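Local coordinates for endo-1,3-beta-glucanase, family GH16 (Zobellia galactanivorans, PDB 4BPZ), which probably hydrolyses internal beta-1,3-glucosidic linkages of glucans such as algal laminarin, acting through a family 16 glycoside hydrolase module that also holds a calcium ion, at residues Pro138-Asp144 and Ala158-Ser163; Phe91-Tyr95 and Tyr218-Tyr223. The protein carries 1 engineered substitution. One frame throughout, in Å; residues are numbered along the deposited sequence. Where two conformers were deposited one is given.

Contact 1: residues Pro138-Asp144 and Ala158-Ser163. Engineered in segment 138-144: Ser142 (natural residue Glu). With GLC (alpha-D-glucopyranose), chain C.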
loop_
_atom_site.group_PDB
_atom_site.type_symbol
_atom_site.label_atom_id
_atom_site.label_comp_id
_atom_site.label_asym_id
_atom_site.label_seq_id
_atom_site.Cartn_x
_atom_site.Cartn_y
_atom_site.Cartn_z
ATOM N N PRO A 138 10.689 -11.349 -3.615
ATOM C CA PRO A 138 9.609 -11.539 -2.614
ATOM C C PRO A 138 10.141 -12.124 -1.270
ATOM O O PRO A 138 9.333 -12.468 -0.402
ATOM C CB PRO A 138 8.717 -12.568 -3.286
ATOM C CG PRO A 138 9.659 -13.460 -4.103
ATOM C CD PRO A 138 10.673 -12.431 -4.659
ATOM N N ALA A 139 11.486 -12.226 -1.128
ATOM C CA ALA A 139 12.007 -12.887 0.108
ATOM C C ALA A 139 11.753 -12.112 1.401
ATOM O O ALA A 139 11.661 -12.699 2.450
ATOM C CB ALA A 139 13.562 -13.137 -0.054
ATOM N N CYS A 140 11.537 -10.786 1.246
ATOM C CA CYS A 140 11.208 -9.966 2.410
ATOM C C CYS A 140 9.752 -10.151 2.830
ATOM O O CYS A 140 9.398 -9.784 3.955
ATOM C CB CYS A 140 11.412 -8.503 2.075
ATOM S SG CYS A 140 10.556 -7.892 0.575
ATOM N N GLY A 141 8.909 -10.702 1.966
ATOM C CA GLY A 141 7.506 -10.837 2.227
ATOM C C GLY A 141 6.721 -9.564 1.938
ATOM O O GLY A 141 7.231 -8.423 2.061
ATOM N N SER A 142 5.454 -9.774 1.642
ATOM C CA SER A 142 4.535 -8.682 1.552
ATOM C C SER A 142 3.121 -9.127 1.768
ATOM O O SER A 142 2.755 -10.275 1.454
ATOM C CB SER A 142 4.651 -8.360 0.139
ATOM O OG SER A 142 3.791 -7.271 -0.181
ATOM N N ILE A 143 2.343 -8.246 2.395
ATOM C CA ILE A 143 0.936 -8.433 2.625
ATOM C C ILE A 143 0.141 -7.338 1.939
ATOM O O ILE A 143 0.379 -6.138 2.178
ATOM C CB ILE A 143 0.622 -8.361 4.077
ATOM C CG1 ILE A 143 1.476 -9.361 4.880
ATOM C CG2 ILE A 143 -0.894 -8.602 4.390
ATOM C CD1 ILE A 143 1.394 -9.238 6.370
ATOM N N ASP A 144 -0.805 -7.720 1.082
ATOM C CA ASP A 144 -1.738 -6.714 0.537
ATOM C C ASP A 144 -2.840 -6.671 1.549
ATOM O O ASP A 144 -3.365 -7.752 1.946
ATOM C CB ASP A 144 -2.098 -7.043 -0.990
ATOM C CG ASP A 144 -0.785 -6.935 -1.823
ATOM O OD1 ASP A 144 -0.517 -5.593 -2.213
ATOM O OD2 ASP A 144 -0.409 -7.771 -2.543
ATOM N N ALA A 158 -7.131 -8.965 -1.614
ATOM C CA ALA A 158 -6.157 -9.146 -0.467
ATOM C C ALA A 158 -5.261 -10.218 -1.025
ATOM O O ALA A 158 -5.660 -11.193 -1.513
ATOM C CB ALA A 158 -6.869 -9.720 0.786
ATOM N N HIS A 159 -3.969 -10.076 -0.910
ATOM C CA HIS A 159 -3.014 -11.021 -1.489
ATOM C C HIS A 159 -1.594 -11.030 -0.951
ATOM O O HIS A 159 -1.002 -10.000 -0.809
ATOM C CB HIS A 159 -2.730 -10.539 -2.822
ATOM C CG HIS A 159 -2.813 -11.573 -3.791
ATOM N ND1 HIS A 159 -1.786 -12.282 -4.299
ATOM C CD2 HIS A 159 -3.955 -12.037 -4.409
ATOM C CE1 HIS A 159 -2.306 -13.151 -5.231
ATOM N NE2 HIS A 159 -3.581 -12.972 -5.313
ATOM N N PHE A 160 -1.054 -12.171 -0.687
ATOM C CA PHE A 160 0.236 -12.366 -0.071
ATOM C C PHE A 160 1.255 -12.745 -1.107
ATOM O O PHE A 160 0.934 -13.561 -1.997
ATOM C CB PHE A 160 0.108 -13.491 1.012
ATOM C CG PHE A 160 -0.834 -13.170 2.115
ATOM C CD1 PHE A 160 -2.209 -13.364 2.036
ATOM C CD2 PHE A 160 -0.319 -12.579 3.320
ATOM C CE1 PHE A 160 -3.053 -13.008 3.085
ATOM C CE2 PHE A 160 -1.159 -12.261 4.341
ATOM C CZ PHE A 160 -2.528 -12.453 4.254
ATOM N N HIS A 161 2.440 -12.219 -0.969
ATOM C CA HIS A 161 3.560 -12.529 -1.897
ATOM C C HIS A 161 4.783 -12.811 -1.073
ATOM O O HIS A 161 5.176 -11.941 -0.246
ATOM C CB HIS A 161 3.856 -11.372 -2.839
ATOM C CG HIS A 161 2.715 -10.893 -3.673
ATOM N ND1 HIS A 161 1.676 -10.079 -3.251
ATOM C CD2 HIS A 161 2.381 -11.275 -4.937
ATOM C CE1 HIS A 161 0.820 -9.906 -4.277
ATOM N NE2 HIS A 161 1.250 -10.607 -5.276
ATOM N N TRP A 162 5.416 -13.973 -1.252
ATOM C CA TRP A 162 6.568 -14.297 -0.443
ATOM C C TRP A 162 7.308 -15.427 -1.058
ATOM O O TRP A 162 6.822 -16.110 -1.981
ATOM C CB TRP A 162 6.213 -14.638 0.988
ATOM C CG TRP A 162 5.634 -15.982 1.218
ATOM C CD1 TRP A 162 6.343 -17.092 1.749
ATOM C CD2 TRP A 162 4.274 -16.443 0.990
ATOM N NE1 TRP A 162 5.484 -18.121 1.901
ATOM C CE2 TRP A 162 4.206 -17.804 1.499
ATOM C CE3 TRP A 162 3.143 -15.853 0.467
ATOM C CZ2 TRP A 162 3.073 -18.602 1.362
ATOM C CZ3 TRP A 162 1.974 -16.605 0.346
ATOM C CH2 TRP A 162 1.973 -18.019 0.755
ATOM N N SER A 163 8.543 -15.633 -0.663
ATOM C CA SER A 163 9.214 -16.917 -0.893
ATOM C C SER A 163 9.509 -17.538 0.450
ATOM O O SER A 163 9.752 -16.823 1.429
ATOM C CB SER A 163 10.456 -16.817 -1.773
ATOM O OG SER A 163 11.378 -15.873 -1.308
HETATM C C1 GLC C . 1.435 -6.312 -4.485
HETATM C C2 GLC C . 2.452 -6.531 -5.655
HETATM C C3 GLC C . 3.312 -5.262 -5.740
HETATM C C4 GLC C . 2.472 -4.071 -5.904
HETATM C C5 GLC C . 1.691 -3.976 -4.616
HETATM C C6 GLC C . 0.753 -2.792 -4.553
HETATM O O1 GLC C . 2.012 -6.481 -3.208
HETATM O O2 GLC C . 3.188 -7.687 -5.345
HETATM O O3 GLC C . 4.244 -5.396 -6.894
HETATM O O4 GLC C . 3.297 -2.909 -6.117
HETATM O O5 GLC C . 0.856 -5.152 -4.520
HETATM O O6 GLC C . -0.214 -2.819 -5.597
HETATM O O HOH W 1 12.003 -15.540 2.520
HETATM O O HOH W 2 1.561 -8.784 -0.778
#

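Contact 2: residues Phe91-Tyr95 and Tyr218-Tyr223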
loop_
_atom_site.group_PDB
_atom_site.type_symbol
_atom_site.label_atom_id
_atom_site.label_comp_id
_atom_site.label_asym_id
_atom_site.label_seq_id
_atom_site.Cartn_x
_atom_site.Cartn_y
_atom_site.Cartn_z
ATOM N N PHE A 91 7.874 3.474 10.504
ATOM C CA PHE A 91 7.422 2.685 11.659
ATOM C C PHE A 91 7.347 1.319 11.113
ATOM O O PHE A 91 6.578 1.067 10.186
ATOM C CB PHE A 91 6.014 3.096 12.185
ATOM C CG PHE A 91 5.521 2.232 13.339
ATOM C CD1 PHE A 91 6.066 2.440 14.610
ATOM C CD2 PHE A 91 4.577 1.202 13.174
ATOM C CE1 PHE A 91 5.633 1.706 15.727
ATOM C CE2 PHE A 91 4.153 0.435 14.286
ATOM C CZ PHE A 91 4.707 0.686 15.534
ATOM N N ALA A 92 8.132 0.453 11.707
ATOM C CA ALA A 92 8.199 -0.931 11.310
ATOM C C ALA A 92 7.746 -1.786 12.485
ATOM O O ALA A 92 8.114 -1.426 13.632
ATOM C CB ALA A 92 9.611 -1.314 10.850
ATOM N N PHE A 93 7.042 -2.857 12.283
ATOM C CA PHE A 93 6.420 -3.592 13.376
ATOM C C PHE A 93 6.293 -5.061 13.016
ATOM O O PHE A 93 6.192 -5.387 11.809
ATOM C CB PHE A 93 5.062 -2.991 13.758
ATOM C CG PHE A 93 4.083 -3.042 12.651
ATOM C CD1 PHE A 93 4.177 -2.192 11.532
ATOM C CD2 PHE A 93 3.058 -3.994 12.626
ATOM C CE1 PHE A 93 3.328 -2.237 10.451
ATOM C CE2 PHE A 93 2.156 -4.025 11.496
ATOM C CZ PHE A 93 2.354 -3.173 10.436
ATOM N N THR A 94 6.269 -5.889 14.063
ATOM C CA THR A 94 6.048 -7.331 13.906
ATOM C C THR A 94 4.846 -7.724 14.664
ATOM O O THR A 94 4.805 -7.585 15.899
ATOM C CB THR A 94 7.232 -8.172 14.408
ATOM O OG1 THR A 94 8.394 -7.629 13.768
ATOM C CG2 THR A 94 7.063 -9.635 14.046
ATOM N N TYR A 95 3.809 -8.188 13.905
ATOM C CA TYR A 95 2.480 -8.552 14.427
ATOM C C TYR A 95 1.689 -7.315 14.750
ATOM O O TYR A 95 2.265 -6.220 15.056
ATOM C CB TYR A 95 2.535 -9.533 15.569
ATOM C CG TYR A 95 3.419 -10.740 15.351
ATOM C CD1 TYR A 95 3.501 -11.404 14.153
ATOM C CD2 TYR A 95 4.220 -11.195 16.374
ATOM C CE1 TYR A 95 4.300 -12.508 13.967
ATOM C CE2 TYR A 95 5.025 -12.329 16.256
ATOM C CZ TYR A 95 5.070 -12.980 15.008
ATOM O OH TYR A 95 5.894 -14.057 14.884
ATOM N N TYR A 218 7.037 -13.572 7.629
ATOM C CA TYR A 218 5.987 -12.846 8.339
ATOM C C TYR A 218 6.160 -12.942 9.849
ATOM O O TYR A 218 5.221 -12.951 10.614
ATOM C CB TYR A 218 4.597 -13.315 7.934
ATOM C CG TYR A 218 4.338 -13.181 6.428
ATOM C CD1 TYR A 218 4.301 -11.938 5.842
ATOM C CD2 TYR A 218 4.127 -14.273 5.618
ATOM C CE1 TYR A 218 4.023 -11.787 4.488
ATOM C CE2 TYR A 218 3.865 -14.131 4.284
ATOM C CZ TYR A 218 3.799 -12.921 3.695
ATOM O OH TYR A 218 3.462 -12.777 2.362
ATOM N N ASN A 219 7.446 -13.002 10.304
ATOM C CA ASN A 219 7.772 -13.047 11.759
ATOM C C ASN A 219 8.847 -12.055 12.091
ATOM O O ASN A 219 9.515 -12.167 13.142
ATOM C CB ASN A 219 8.148 -14.476 12.197
ATOM C CG ASN A 219 6.957 -15.401 11.955
ATOM O OD1 ASN A 219 5.940 -15.394 12.649
ATOM N ND2 ASN A 219 7.105 -16.138 10.864
ATOM N N ALA A 220 9.041 -11.058 11.239
ATOM C CA ALA A 220 10.030 -10.031 11.393
ATOM C C ALA A 220 9.356 -8.704 10.968
ATOM O O ALA A 220 8.274 -8.722 10.380
ATOM C CB ALA A 220 11.249 -10.331 10.552
ATOM N N PRO A 221 10.003 -7.565 11.141
ATOM C CA PRO A 221 9.240 -6.299 10.975
ATOM C C PRO A 221 8.830 -6.050 9.562
ATOM O O PRO A 221 9.609 -6.320 8.628
ATOM C CB PRO A 221 10.220 -5.218 11.455
ATOM C CG PRO A 221 11.036 -5.960 12.578
ATOM C CD PRO A 221 11.294 -7.326 11.863
ATOM N N HIS A 222 7.662 -5.470 9.409
ATOM C CA HIS A 222 7.174 -4.920 8.106
ATOM C C HIS A 222 6.852 -3.470 8.297
ATOM O O HIS A 222 6.671 -2.977 9.393
ATOM C CB HIS A 222 5.884 -5.673 7.658
ATOM C CG HIS A 222 6.095 -7.003 7.039
ATOM N ND1 HIS A 222 6.821 -8.051 7.474
ATOM C CD2 HIS A 222 5.486 -7.377 5.880
ATOM C CE1 HIS A 222 6.735 -9.041 6.524
ATOM N NE2 HIS A 222 5.913 -8.611 5.558
ATOM N N TYR A 223 6.849 -2.728 7.183
ATOM C CA TYR A 223 6.351 -1.371 7.128
ATOM C C TYR A 223 5.189 -1.257 6.184
ATOM O O TYR A 223 4.992 -2.109 5.301
ATOM C CB TYR A 223 7.458 -0.346 6.807
ATOM C CG TYR A 223 8.149 -0.566 5.510
ATOM C CD1 TYR A 223 7.663 -0.009 4.297
ATOM C CD2 TYR A 223 9.306 -1.368 5.425
ATOM C CE1 TYR A 223 8.314 -0.213 3.108
ATOM C CE2 TYR A 223 9.964 -1.574 4.234
ATOM C CZ TYR A 223 9.480 -0.964 3.082
ATOM O OH TYR A 223 10.183 -1.154 1.909
#

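Contact 1: residues Pro138-Asp144 and Ala158-Ser163
The floor of the glycan cleft is built here: strand 142-144, carrying the first residues of what is naturally the Glu-X-Asp-X-X-Glu signature of family GH16, pairs antiparallel with the 158-163 part of strand 155-163. Ser142 is engineered, replacing the natural glutamate, and faces His161 in a hydrogen-bonded pair. Ser142 N donates to His161 O at 2.9 Å, while His161 N returns a straighter bond to Ser142 O (3.1 Å, 175°). Two residues on, Asp144 N donates to His159 O. In the conformer given, Asp144 OD2 accepts GLC O1 at 2.8 Å and also lies in the plane of the His161 imidazole, at its edge. GLC O2 sits over the centre of that ring, 3.4 Å from CE1, so His161 meets the sugar with a face and the aspartate with an edge. A water ties Ser142 OG, His159 O and His161 ND1 together in the space between. On the reverse side Ile143 and Phe160 lie side by side; with chi1 -55° putting CG2 opposite the backbone N, Ile143 CG2 comes to 3.7 Å from Phe160 CE2. Before the strand, Pro138 follows a cis peptide bond and starts a type I turn. Its O accepts Gly141 N and, from the opposite face of the carbonyl plane, Ser163 N at 3.3 Å. Strand 110-118 flanks strand 142-144 through Thr116, which bonds Ile143 and takes Ser142 OG; strand 170-178 borders the other segment, and strand 205-211 packs against Phe160 and Trp162.

Contact 2: residues Phe91-Tyr95 and Tyr218-Tyr223
Phe93 and His222 form the hydrogen-bonded antiparallel pair that joins the end of strand 82-93 to the start of strand 222-230. Phe93 N reaches His222 O at 2.9 Å, and His222 N answers to Phe93 O at 2.8 Å. Past this pair neither 94-95 nor 218-221 is strand, and side chains take over. Tyr95 is the one to trace. From its CB, the ring leaves with CG anti to the carbonyl carbon (chi1 -48°), which swings it along segment 218-223. Thr94 CG2 covers one ring face over its centre. CE1 comes 3.5 Å from Tyr218 O, a carbonyl already bonded to Trp193 NE1. CZ lies near Asn219 OD1, and OH donates to that same OD1 at 2.6 Å, in the amide plane and on a lone pair, although ring and amide planes stand 74° apart. A phenylalanine here would lack the hydroxyl and would probably leave Asn219 OD1 without this donor, its amide then steadied mainly by the weak bond from Asn219 ND2 to Ser213 O. Beside it, Thr94 OG1 stands 3.1 Å from Pro221 N, a tertiary amide nitrogen that cannot donate, and 3.3 Å from Pro221 CG. The chemistry is thus divided: two backbone bonds fix the strand ends, and beyond them the contact rests on one phenol-to-amide hydrogen bond and the packing of Thr94.

Running from the N terminus, the chain first lays down 91-95, where strand 82-93 gives out, and waits 122 residues for 218-223 to close contact 2. Contact 1 falls wholly within that long excursion: 138-144 meets 158-163 after a return of only 13 residues, so the two loops nest and do not cross. In space the layer reads 82-93, 222-230, 110-118, 142-144, 155-163, with strand 110-118 standing between the two contacts. Tyr218 bridges them directly: its OH bonds Ser142 O at 2.8 Å and lies 3.2 Å from His161 O, probably a shared, weaker second acceptor, while its ring packs on Ile143, linking the loop before strand 222-230 to the strands under the glycan.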